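Local coordinates for 4-alpha-glucanotransferase (Corynebacterium glutamicum, PDB 5B68), which is an amylomaltase, an enzyme built round a parallel beta/alpha (TIM) barrel and carrying an additional N-terminal beta-sandwich domain, at residues Ser175-Val180 with Gly212-Leu217; Gln427-Pro432 with Thr481-Asp486; Glu600-Ala605 with Arg614-Leu619. All coordinates share one frame; numbering follows the deposited sequence. Where two conformers were deposited one is given.

The three contacts follow one another along the chain and share no strand or helix. Contact 1 joins neighbouring strands 177-182 and 215-218 of the eight-stranded parallel barrel sheet. Contact 2 packs a loop on strand 481-484, an outer strand of a separate four-stranded antiparallel sheet; its centre is about 34 Å from that of contact 1, across the middle of the chain. Contact 3, between helix 587-607 and the loop after it, lies farther out, its centre about 36 Å from the chain's centre and about 44 Å from that of contact 2. They thus sample the barrel framework, an attached sheet and an outlying helical connection, held by strand pairing, apolar packing and a buttressed turn.

Contact 1 (Ser175-Val180 with Gly212-Leu217). With SO4 (sulfate ion), chain H.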
loop_
_atom_site.group_PDB
_atom_site.type_symbol
_atom_site.label_atom_id
_atom_site.label_comp_id
_atom_site.label_asym_id
_atom_site.label_seq_id
_atom_site.Cartn_x
_atom_site.Cartn_y
_atom_site.Cartn_z
ATOM N N SER A 175 9.219 -23.469 -4.794
ATOM C CA SER A 175 8.574 -23.581 -6.088
ATOM C C SER A 175 8.429 -22.198 -6.736
ATOM O O SER A 175 7.364 -21.627 -6.753
ATOM C CB SER A 175 7.221 -24.285 -5.940
ATOM O OG SER A 175 6.581 -24.456 -7.173
ATOM N N PRO A 176 9.514 -21.648 -7.271
ATOM C CA PRO A 176 9.462 -20.278 -7.784
ATOM C C PRO A 176 8.515 -20.111 -8.958
ATOM O O PRO A 176 8.451 -20.947 -9.817
ATOM C CB PRO A 176 10.905 -19.997 -8.207
ATOM C CG PRO A 176 11.708 -20.913 -7.376
ATOM C CD PRO A 176 10.890 -22.159 -7.280
ATOM N N ARG A 177 7.809 -18.998 -8.973
ATOM C CA ARG A 177 6.793 -18.725 -9.965
ATOM C C ARG A 177 6.977 -17.354 -10.588
ATOM O O ARG A 177 7.734 -16.541 -10.105
ATOM C CB ARG A 177 5.392 -18.769 -9.370
ATOM C CG ARG A 177 5.082 -19.997 -8.570
ATOM C CD ARG A 177 5.160 -21.282 -9.370
ATOM N NE ARG A 177 4.943 -22.385 -8.463
ATOM C CZ ARG A 177 3.755 -22.829 -8.115
ATOM N NH1 ARG A 177 2.677 -22.300 -8.647
ATOM N NH2 ARG A 177 3.650 -23.806 -7.245
ATOM N N SER A 178 6.256 -17.130 -11.671
ATOM C CA SER A 178 6.245 -15.810 -12.321
ATOM C C SER A 178 4.865 -15.248 -12.275
ATOM O O SER A 178 3.889 -15.991 -12.111
ATOM C CB SER A 178 6.693 -15.857 -13.784
ATOM O OG SER A 178 5.723 -16.504 -14.591
ATOM N N GLY A 179 4.780 -13.955 -12.526
ATOM C CA GLY A 179 3.511 -13.257 -12.695
ATOM C C GLY A 179 3.678 -12.054 -13.562
ATOM O O GLY A 179 4.735 -11.895 -14.138
ATOM N N VAL A 180 2.607 -11.258 -13.686
ATOM C CA VAL A 180 2.525 -10.143 -14.545
ATOM C C VAL A 180 2.026 -8.972 -13.697
ATOM O O VAL A 180 1.163 -9.156 -12.808
ATOM C CB VAL A 180 1.489 -10.372 -15.693
ATOM C CG1 VAL A 180 1.260 -9.094 -16.501
ATOM C CG2 VAL A 180 1.906 -11.547 -16.621
ATOM N N GLY A 212 1.292 -19.082 -18.195
ATOM C CA GLY A 212 2.114 -19.443 -17.073
ATOM C C GLY A 212 2.104 -18.528 -15.854
ATOM O O GLY A 212 2.700 -18.849 -14.897
ATOM N N ALA A 213 1.509 -17.339 -15.950
ATOM C CA ALA A 213 1.512 -16.422 -14.841
ATOM C C ALA A 213 0.746 -17.003 -13.669
ATOM O O ALA A 213 -0.367 -17.491 -13.864
ATOM C CB ALA A 213 0.878 -15.103 -15.282
ATOM N N ASP A 214 1.299 -16.881 -12.459
ATOM C CA ASP A 214 0.624 -17.320 -11.222
ATOM C C ASP A 214 0.023 -16.149 -10.396
ATOM O O ASP A 214 -0.767 -16.426 -9.456
ATOM C CB ASP A 214 1.540 -18.170 -10.361
ATOM C CG ASP A 214 1.445 -19.660 -10.722
ATOM O OD1 ASP A 214 0.305 -20.133 -10.852
ATOM O OD2 ASP A 214 2.509 -20.304 -10.966
ATOM N N PHE A 215 0.332 -14.918 -10.768
ATOM C CA PHE A 215 -0.314 -13.780 -10.164
ATOM C C PHE A 215 -0.444 -12.638 -11.146
ATOM O O PHE A 215 0.267 -12.585 -12.113
ATOM C CB PHE A 215 0.431 -13.334 -8.912
ATOM C CG PHE A 215 1.811 -12.849 -9.164
ATOM C CD1 PHE A 215 2.037 -11.535 -9.455
ATOM C CD2 PHE A 215 2.883 -13.694 -9.078
ATOM C CE1 PHE A 215 3.299 -11.075 -9.685
ATOM C CE2 PHE A 215 4.152 -13.238 -9.304
ATOM C CZ PHE A 215 4.363 -11.932 -9.602
ATOM N N LEU A 216 -1.378 -11.744 -10.866
ATOM C CA LEU A 216 -1.498 -10.494 -11.569
ATOM C C LEU A 216 -1.435 -9.357 -10.529
ATOM O O LEU A 216 -2.365 -9.139 -9.766
ATOM C CB LEU A 216 -2.806 -10.421 -12.348
ATOM C CG LEU A 216 -3.019 -9.142 -13.111
ATOM C CD1 LEU A 216 -2.028 -9.006 -14.261
ATOM C CD2 LEU A 216 -4.442 -9.115 -13.600
ATOM N N LEU A 217 -0.284 -8.703 -10.495
ATOM C CA LEU A 217 -0.045 -7.558 -9.583
ATOM C C LEU A 217 -0.610 -6.362 -10.242
ATOM O O LEU A 217 -0.300 -6.067 -11.413
ATOM C CB LEU A 217 1.461 -7.390 -9.303
ATOM C CG LEU A 217 2.000 -6.157 -8.627
ATOM C CD1 LEU A 217 1.401 -6.022 -7.221
ATOM C CD2 LEU A 217 3.490 -6.185 -8.441
HETATM S S SO4 H . -0.055 -24.837 -6.828
HETATM O O1 SO4 H . 0.116 -26.255 -6.428
HETATM O O2 SO4 H . -1.410 -24.298 -6.495
HETATM O O3 SO4 H . 0.975 -24.060 -6.110
HETATM O O4 SO4 H . 0.137 -24.744 -8.295
HETATM O O HOH W 1 4.405 -19.224 -12.603
#
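V180 and L216 pair in parallel register within the beta-alpha-beta unit of strand 177-182, helix 198-209 and strand 215-218. V180 N donates to F215 O (3.1 Å) and V180 O accepts from L217 N (2.8 Å), the parallel pattern in which one residue bonds to both neighbours of its partner. Before V180, D214 N donates to S178 O at 2.8 Å. On the V180 and L216 face, V180 CG2 rests on A213 CB (3.9 Å); V208 of helix 198-209 packs on V180 and A213, and L201 and A205 on L216, so compact apolar side chains suit this face. On the other face the F215 ring swings across to G179. Its CG stands between backbone N and carbonyl carbon (chi1 64°), and G179 CA lies over the ring centre, 3.5 Å from the centroid, a CH-pi contact. Glycine suits the place because a CB would clash with F215 CE2.

At the R177 end, a salt bridge joins R177 NH1 to D214 OD2 at 3.1 Å. The oxygen lies in the guanidinium plane, yet the nitrogen meets it from above the carboxylate plane; D214 OD1 is taken by S380 N. R177 NE and NH2 both grip S175 OG, fixing the guanidinium's rotation, and NH2 also binds a sulfate ion shared with K171. Adjacent parallel strands joined through an outer helix are the repeating element of a TIM barrel.

Contact 2 (Gln427-Pro432 with Thr481-Asp486); sequences QPPWHP and TYIRFD
F485 and P432 carry a buried apolar contact between the loop preceding helix 434-437 and the end of strand 481-484, an outer strand of a four-stranded antiparallel sheet. With CG anti to its own carbonyl carbon (chi1 -68°), the F485 ring reaches the loop with CD1, CE1 and CZ. P432 CG comes obliquely to F485 CE1 at 3.6 Å, and W430 CB touches the same ring carbon at 3.6 Å. W430 O lies near the ring plane at its edge, 3.4 Å from F485 CZ. Beside the ring, I483 CD1 reaches P429 CB at 4.3 Å and P432 CG at 4.4 Å; V470 of the adjoining strand and I38 of helix 32-41 also pack on I483. A branched aliphatic side chain suits this strand position, facing two prolines of the loop.

Water 2 links P432 O to D486 N; D486 is the N-cap of helix 487-500, its OD1 making a weak hydrogen bond to A489 N. With no direct hydrogen bond between the segments, cohesion rests on shape and apolar burial: prolines, having no N-H to satisfy, suit such a surface, and the carbonyl oxygen at the ring's edge probably gains from the weakly positive C-H rim.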
loop_
_atom_site.group_PDB
_atom_site.type_symbol
_atom_site.label_atom_id
_atom_site.label_comp_id
_atom_site.label_asym_id
_atom_site.label_seq_id
_atom_site.Cartn_x
_atom_site.Cartn_y
_atom_site.Cartn_z
ATOM N N GLN A 427 0.726 12.952 3.204
ATOM C CA GLN A 427 -0.153 12.095 3.980
ATOM C C GLN A 427 -0.074 12.354 5.478
ATOM O O GLN A 427 0.992 12.605 5.976
ATOM C CB GLN A 427 0.189 10.648 3.680
ATOM C CG GLN A 427 0.141 10.315 2.204
ATOM C CD GLN A 427 1.240 9.386 1.799
ATOM O OE1 GLN A 427 2.075 9.036 2.603
ATOM N NE2 GLN A 427 1.227 8.958 0.561
ATOM N N PRO A 428 -1.185 12.236 6.197
ATOM C CA PRO A 428 -1.079 12.294 7.656
ATOM C C PRO A 428 -0.637 10.949 8.227
ATOM O O PRO A 428 -1.182 9.923 7.845
ATOM C CB PRO A 428 -2.504 12.659 8.088
ATOM C CG PRO A 428 -3.387 12.059 7.064
ATOM C CD PRO A 428 -2.584 12.123 5.773
ATOM N N PRO A 429 0.351 10.931 9.122
ATOM C CA PRO A 429 0.795 9.621 9.596
ATOM C C PRO A 429 -0.118 9.087 10.665
ATOM O O PRO A 429 -0.774 9.819 11.366
ATOM C CB PRO A 429 2.155 9.919 10.171
ATOM C CG PRO A 429 2.095 11.343 10.622
ATOM C CD PRO A 429 1.224 12.010 9.607
ATOM N N TRP A 430 -0.005 7.798 10.919
ATOM C CA TRP A 430 -0.616 7.233 12.095
ATOM C C TRP A 430 -0.008 7.924 13.314
ATOM O O TRP A 430 1.133 8.309 13.309
ATOM C CB TRP A 430 -0.244 5.766 12.244
ATOM C CG TRP A 430 -0.750 4.782 11.264
ATOM C CD1 TRP A 430 -0.004 3.943 10.518
ATOM C CD2 TRP A 430 -2.112 4.442 10.994
ATOM N NE1 TRP A 430 -0.796 3.125 9.768
ATOM C CE2 TRP A 430 -2.101 3.407 10.045
ATOM C CE3 TRP A 430 -3.334 4.918 11.447
ATOM C CZ2 TRP A 430 -3.259 2.850 9.545
ATOM C CZ3 TRP A 430 -4.478 4.361 10.949
ATOM C CH2 TRP A 430 -4.435 3.344 10.006
ATOM N N HIS A 431 -0.802 8.071 14.354
ATOM C CA HIS A 431 -0.284 8.431 15.634
ATOM C C HIS A 431 0.228 7.115 16.282
ATOM O O HIS A 431 -0.576 6.196 16.476
ATOM C CB HIS A 431 -1.416 9.053 16.490
ATOM C CG HIS A 431 -0.928 9.570 17.794
ATOM N ND1 HIS A 431 -0.932 10.901 18.145
ATOM C CD2 HIS A 431 -0.298 8.925 18.797
ATOM C CE1 HIS A 431 -0.336 11.040 19.317
ATOM N NE2 HIS A 431 0.016 9.850 19.750
ATOM N N PRO A 432 1.549 7.000 16.561
ATOM C CA PRO A 432 2.082 5.741 17.074
ATOM C C PRO A 432 1.448 5.186 18.359
ATOM O O PRO A 432 1.437 3.952 18.518
ATOM C CB PRO A 432 3.538 6.028 17.342
ATOM C CG PRO A 432 3.862 7.252 16.510
ATOM C CD PRO A 432 2.586 7.997 16.280
ATOM N N THR A 481 11.854 14.922 10.501
ATOM C CA THR A 481 12.544 13.931 11.269
ATOM C C THR A 481 11.762 12.610 11.230
ATOM O O THR A 481 10.710 12.571 10.600
ATOM C CB THR A 481 12.779 14.391 12.704
ATOM O OG1 THR A 481 13.674 13.481 13.309
ATOM C CG2 THR A 481 11.516 14.522 13.528
ATOM N N TYR A 482 12.294 11.580 11.868
ATOM C CA TYR A 482 11.678 10.278 11.913
ATOM C C TYR A 482 10.839 10.127 13.163
ATOM O O TYR A 482 11.225 10.567 14.214
ATOM C CB TYR A 482 12.743 9.184 11.889
ATOM C CG TYR A 482 13.278 8.952 10.514
ATOM C CD1 TYR A 482 12.545 8.241 9.597
ATOM C CD2 TYR A 482 14.478 9.507 10.106
ATOM C CE1 TYR A 482 12.996 8.050 8.326
ATOM C CE2 TYR A 482 14.940 9.320 8.828
ATOM C CZ TYR A 482 14.190 8.588 7.946
ATOM O OH TYR A 482 14.617 8.377 6.676
ATOM N N ILE A 483 9.681 9.521 13.010
ATOM C CA ILE A 483 8.916 9.013 14.162
ATOM C C ILE A 483 8.885 7.520 14.074
ATOM O O ILE A 483 8.662 6.960 13.007
ATOM C CB ILE A 483 7.492 9.580 14.266
ATOM C CG1 ILE A 483 6.688 9.358 12.998
ATOM C CG2 ILE A 483 7.556 11.060 14.579
ATOM C CD1 ILE A 483 5.239 9.857 13.184
ATOM N N ARG A 484 9.134 6.881 15.204
ATOM C CA ARG A 484 9.185 5.417 15.351
ATOM C C ARG A 484 7.809 4.791 15.597
ATOM O O ARG A 484 7.003 5.363 16.335
ATOM C CB ARG A 484 10.151 5.121 16.527
ATOM C CG ARG A 484 10.250 3.694 17.028
ATOM C CD ARG A 484 11.550 3.349 17.773
ATOM N NE ARG A 484 12.028 4.245 18.837
ATOM C CZ ARG A 484 11.397 4.475 19.976
ATOM N NH1 ARG A 484 10.218 3.929 20.192
ATOM N NH2 ARG A 484 11.950 5.256 20.882
ATOM N N PHE A 485 7.558 3.596 15.026
ATOM C CA PHE A 485 6.355 2.823 15.288
ATOM C C PHE A 485 6.761 1.536 15.911
ATOM O O PHE A 485 7.934 1.132 15.855
ATOM C CB PHE A 485 5.540 2.581 14.001
ATOM C CG PHE A 485 4.935 3.849 13.472
ATOM C CD1 PHE A 485 3.695 4.258 13.927
ATOM C CD2 PHE A 485 5.586 4.648 12.545
ATOM C CE1 PHE A 485 3.161 5.450 13.491
ATOM C CE2 PHE A 485 5.031 5.874 12.132
ATOM C CZ PHE A 485 3.809 6.264 12.623
ATOM N N ASP A 486 5.780 0.867 16.525
ATOM C CA ASP A 486 6.021 -0.447 17.044
ATOM C C ASP A 486 5.984 -1.456 15.899
ATOM O O ASP A 486 4.890 -1.957 15.532
ATOM C CB ASP A 486 5.037 -0.785 18.150
ATOM C CG ASP A 486 5.254 -2.161 18.739
ATOM O OD1 ASP A 486 6.138 -2.990 18.326
ATOM O OD2 ASP A 486 4.578 -2.376 19.758
HETATM O O HOH W 2 2.994 1.931 16.828
#

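Contact 3 (Glu600-Ala605 with Arg614-Leu619); sequences EILDVA and REYVGL
D603 and Y616, their CA atoms 6.1 Å apart, mark where helix 587-607 meets its following loop, which makes a type II beta turn from Y616 to L619, closed by L619 N bonding to Y616 O. Glycine suits the third place of that turn, since G618 has a positive phi (123°) at which a side chain would press on the preceding carbonyl oxygen.

D603 CG, anti to its own carbonyl carbon (chi1 -75°), is swung toward the loop, and OD1 accepts from Y616 N at 3.0 Å through its syn lone pair, so an acidic side chain on the helix serves the loop's backbone. The same oxygen lies at the edge of the Y616 ring, 3.2 Å from CD1, while water 3 ties it to E615 N. The tyrosine ring presents a face to L602: L602 CB stands 3.7 Å from the centroid, offset toward the rim, in a CH-pi contact. The two side chains cross at about a right angle, and R614 CB lies over the opposite face, toward the rim. The phenol OH bonds to P612 O, so the ring is held at its far end too. L602 in turn reaches L630 and L634 of helix 627-639.

D603 OD2 touches V617 CG2 at 3.4 Å and stands 4.4 Å from E615 OE2. Water 4 donates to both carboxylates, D603 OD2 at 2.6 Å, which probably eases the repulsion of like charges. Here a long interhelical connection folds back on helix 587-607, its type II beta turn held by an aspartate and by a tyrosine ring packed face-on against the helix.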
loop_
_atom_site.group_PDB
_atom_site.type_symbol
_atom_site.label_atom_id
_atom_site.label_comp_id
_atom_site.label_asym_id
_atom_site.label_seq_id
_atom_site.Cartn_x
_atom_site.Cartn_y
_atom_site.Cartn_z
ATOM N N GLU A 600 27.017 -3.128 -19.225
ATOM C CA GLU A 600 27.467 -3.960 -18.150
ATOM C C GLU A 600 26.414 -5.007 -17.750
ATOM O O GLU A 600 26.765 -6.172 -17.402
ATOM C CB GLU A 600 27.868 -3.095 -16.927
ATOM C CG GLU A 600 29.251 -2.448 -17.074
ATOM C CD GLU A 600 29.606 -1.510 -15.925
ATOM O OE1 GLU A 600 29.600 -1.992 -14.787
ATOM O OE2 GLU A 600 29.938 -0.334 -16.196
ATOM N N ILE A 601 25.141 -4.585 -17.761
ATOM C CA ILE A 601 24.038 -5.517 -17.422
ATOM C C ILE A 601 23.891 -6.599 -18.503
ATOM O O ILE A 601 23.731 -7.798 -18.174
ATOM C CB ILE A 601 22.694 -4.757 -17.302
ATOM C CG1 ILE A 601 22.692 -3.904 -16.008
ATOM C CG2 ILE A 601 21.509 -5.730 -17.274
ATOM C CD1 ILE A 601 21.469 -3.016 -15.878
ATOM N N LEU A 602 23.977 -6.168 -19.760
ATOM C CA LEU A 602 23.870 -7.096 -20.879
ATOM C C LEU A 602 25.037 -8.091 -20.844
ATOM O O LEU A 602 24.855 -9.277 -21.150
ATOM C CB LEU A 602 23.815 -6.332 -22.202
ATOM C CG LEU A 602 22.553 -5.435 -22.386
ATOM C CD1 LEU A 602 22.731 -4.497 -23.564
ATOM C CD2 LEU A 602 21.251 -6.225 -22.540
ATOM N N ASP A 603 26.249 -7.614 -20.479
ATOM C CA ASP A 603 27.371 -8.541 -20.247
ATOM C C ASP A 603 27.120 -9.516 -19.139
ATOM O O ASP A 603 27.497 -10.705 -19.217
ATOM C CB ASP A 603 28.687 -7.777 -19.991
ATOM C CG ASP A 603 29.277 -7.177 -21.271
ATOM O OD1 ASP A 603 28.844 -7.551 -22.402
ATOM O OD2 ASP A 603 30.111 -6.256 -21.108
ATOM N N VAL A 604 26.482 -9.046 -18.062
ATOM C CA VAL A 604 26.185 -9.986 -16.959
ATOM C C VAL A 604 25.154 -11.011 -17.387
ATOM O O VAL A 604 25.225 -12.164 -16.996
ATOM C CB VAL A 604 25.808 -9.205 -15.656
ATOM C CG1 VAL A 604 24.903 -9.983 -14.759
ATOM C CG2 VAL A 604 27.095 -8.772 -14.931
ATOM N N ALA A 605 24.168 -10.556 -18.169
ATOM C CA ALA A 605 23.132 -11.463 -18.723
ATOM C C ALA A 605 23.751 -12.548 -19.623
ATOM O O ALA A 605 23.424 -13.742 -19.527
ATOM C CB ALA A 605 22.075 -10.647 -19.466
ATOM N N ARG A 614 28.105 -10.811 -26.869
ATOM C CA ARG A 614 28.580 -9.862 -27.848
ATOM C C ARG A 614 29.673 -8.932 -27.376
ATOM O O ARG A 614 30.211 -8.193 -28.179
ATOM C CB ARG A 614 27.446 -9.006 -28.349
ATOM C CG ARG A 614 26.349 -9.783 -29.002
ATOM C CD ARG A 614 25.401 -8.844 -29.673
ATOM N NE ARG A 614 24.205 -9.532 -30.102
ATOM C CZ ARG A 614 23.518 -9.185 -31.172
ATOM N NH1 ARG A 614 23.925 -8.161 -31.897
ATOM N NH2 ARG A 614 22.439 -9.851 -31.511
ATOM N N GLU A 615 29.966 -8.917 -26.085
ATOM C CA GLU A 615 30.818 -7.873 -25.533
ATOM C C GLU A 615 30.186 -6.507 -25.790
ATOM O O GLU A 615 30.561 -5.792 -26.686
ATOM C CB GLU A 615 32.239 -7.966 -26.070
ATOM C CG GLU A 615 32.915 -9.284 -25.751
ATOM C CD GLU A 615 33.091 -9.519 -24.266
ATOM O OE1 GLU A 615 33.370 -10.661 -23.874
ATOM O OE2 GLU A 615 32.952 -8.563 -23.483
ATOM N N TYR A 616 29.130 -6.238 -25.037
ATOM C CA TYR A 616 28.295 -5.053 -25.175
ATOM C C TYR A 616 28.960 -3.698 -24.918
ATOM O O TYR A 616 28.580 -2.719 -25.499
ATOM C CB TYR A 616 27.005 -5.227 -24.363
ATOM C CG TYR A 616 26.168 -6.382 -24.862
ATOM C CD1 TYR A 616 26.371 -7.658 -24.391
ATOM C CD2 TYR A 616 25.195 -6.191 -25.813
ATOM C CE1 TYR A 616 25.619 -8.712 -24.849
ATOM C CE2 TYR A 616 24.437 -7.237 -26.278
ATOM C CZ TYR A 616 24.658 -8.496 -25.794
ATOM O OH TYR A 616 23.914 -9.531 -26.253
ATOM N N VAL A 617 29.904 -3.643 -24.004
ATOM C CA VAL A 617 30.615 -2.388 -23.696
ATOM C C VAL A 617 31.406 -2.046 -24.936
ATOM O O VAL A 617 32.292 -2.787 -25.318
ATOM C CB VAL A 617 31.590 -2.524 -22.489
ATOM C CG1 VAL A 617 32.412 -1.246 -22.263
ATOM C CG2 VAL A 617 30.842 -2.908 -21.201
ATOM N N GLY A 618 31.044 -0.956 -25.571
ATOM C CA GLY A 618 31.733 -0.509 -26.754
ATOM C C GLY A 618 30.767 -0.385 -27.897
ATOM O O GLY A 618 31.000 0.422 -28.789
ATOM N N LEU A 619 29.693 -1.186 -27.873
ATOM C CA LEU A 619 28.692 -1.181 -28.932
ATOM C C LEU A 619 27.831 0.090 -28.926
ATOM O O LEU A 619 27.508 0.576 -27.878
ATOM C CB LEU A 619 27.774 -2.410 -28.785
ATOM C CG LEU A 619 27.982 -3.739 -29.554
ATOM C CD1 LEU A 619 29.362 -3.957 -30.156
ATOM C CD2 LEU A 619 27.558 -4.933 -28.707
HETATM O O HOH W 3 29.101 -10.253 -23.655
HETATM O O HOH W 4 32.019 -5.934 -22.882
#